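Local coordinates for capsule biosynthesis protein capD (Bacillus anthracis, PDB 3G9K), which cleaves the poly-gamma-D-glutamate capsule and, as a transpeptidase, joins it by an amide bond to meso-diaminopimelic acid of the peptidoglycan, at the interface of chains A and B. Residues are numbered along the deposited sequence; one frame, centred on the assembly and turned at random. Chains: chain A, Capsule biosynthesis protein capD; chain B, Capsule biosynthesis protein capD.

The interface of chains A and B. Residues chain A 258, 261, 267; chain B 92, 97.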
# COMPACT_ATOMS: atom_id res chain seq x y z
N TYR A 258 -1.10 8.69 24.56
CA TYR A 258 -0.74 7.36 25.06
C TYR A 258 -1.03 7.21 26.56
O TYR A 258 -1.34 6.11 27.01
CB TYR A 258 0.73 7.05 24.80
CG TYR A 258 1.07 5.63 25.20
CD1 TYR A 258 0.64 4.55 24.43
CD2 TYR A 258 1.76 5.37 26.38
CE1 TYR A 258 0.94 3.23 24.80
CE2 TYR A 258 2.06 4.05 26.77
CZ TYR A 258 1.65 2.99 25.97
OH TYR A 258 1.95 1.70 26.35
N VAL A 261 -4.21 5.45 26.98
CA VAL A 261 -4.39 4.26 26.13
C VAL A 261 -5.26 3.16 26.78
O VAL A 261 -5.95 2.41 26.09
CB VAL A 261 -3.03 3.66 25.65
CG1 VAL A 261 -2.24 3.07 26.81
CG2 VAL A 261 -3.27 2.62 24.57
N TYR A 267 -9.15 7.75 24.75
CA TYR A 267 -8.19 7.50 23.69
C TYR A 267 -8.84 7.75 22.35
O TYR A 267 -8.29 8.49 21.53
CB TYR A 267 -7.63 6.06 23.76
CG TYR A 267 -6.37 5.84 22.92
CD1 TYR A 267 -5.17 6.46 23.26
CD2 TYR A 267 -6.39 5.01 21.79
CE1 TYR A 267 -4.01 6.27 22.51
CE2 TYR A 267 -5.21 4.80 21.02
CZ TYR A 267 -4.04 5.44 21.38
OH TYR A 267 -2.86 5.26 20.65
N LYS B 92 1.42 3.50 20.09
CA LYS B 92 1.61 2.45 21.08
C LYS B 92 3.02 1.82 21.01
O LYS B 92 3.61 1.46 22.04
CB LYS B 92 0.52 1.39 20.93
CG LYS B 92 -0.88 1.87 21.32
CD LYS B 92 -1.93 0.79 21.09
CE LYS B 92 -3.27 1.36 20.62
NZ LYS B 92 -4.12 0.30 19.98
N LYS B 97 4.35 -0.22 24.38
CA LYS B 97 3.17 -0.97 24.80
C LYS B 97 3.30 -2.46 24.52
O LYS B 97 2.60 -3.27 25.15
CB LYS B 97 1.91 -0.40 24.14
CG LYS B 97 0.60 -0.75 24.85
CD LYS B 97 -0.58 -0.45 23.95
CE LYS B 97 -1.95 -0.79 24.57
NZ LYS B 97 -2.39 -2.24 24.42
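Ring atom CE1 of A:Tyr258 lies 3.8 Å from CB of B:Lys97, and this meeting of an aromatic rim with a lysine stem illustrates how lysine side chains can lend their methylenes as apolar surface. The same CE1 is 3.9 Å from the backbone CA of B:Lys92, which places this side of the tyrosine against both lysines. With CG opposite the backbone nitrogen (chi1 -175°), the ring of A:Tyr258 reaches out toward chain B.

A:Val261 sits between the two tyrosine rings, one methyl over a face of each. Its methyl CG1 covers the rim of one face of the A:Tyr258 ring, 3.8 Å above the plane, while CG2 lies over the rim of one face of A:Tyr267. The same CG2 touches CE of B:Lys97 at 3.7 Å and, more loosely, CG of B:Lys92 at 4.1 Å. The nearly extended run of B:Lys97 through chi3 carries CB and CG past A:Tyr258 and brings CE to the valine; the bend at chi4 (-84°) only redirects the amine NZ. On the other lysine, CE of B:Lys92 is 4.0 Å from CE2 of A:Tyr267, beside the phenol end of that ring.

The patch joins the two chains cut from one precursor. On chain A it spans the 3-10 helix 257-260, the following loop and the start of helix 264-284; on chain B, the end of helix 82-94 and the loop leading to helix 100-105, at the periphery of the enzyme and well away from the N-terminal nucleophile B:Thr1.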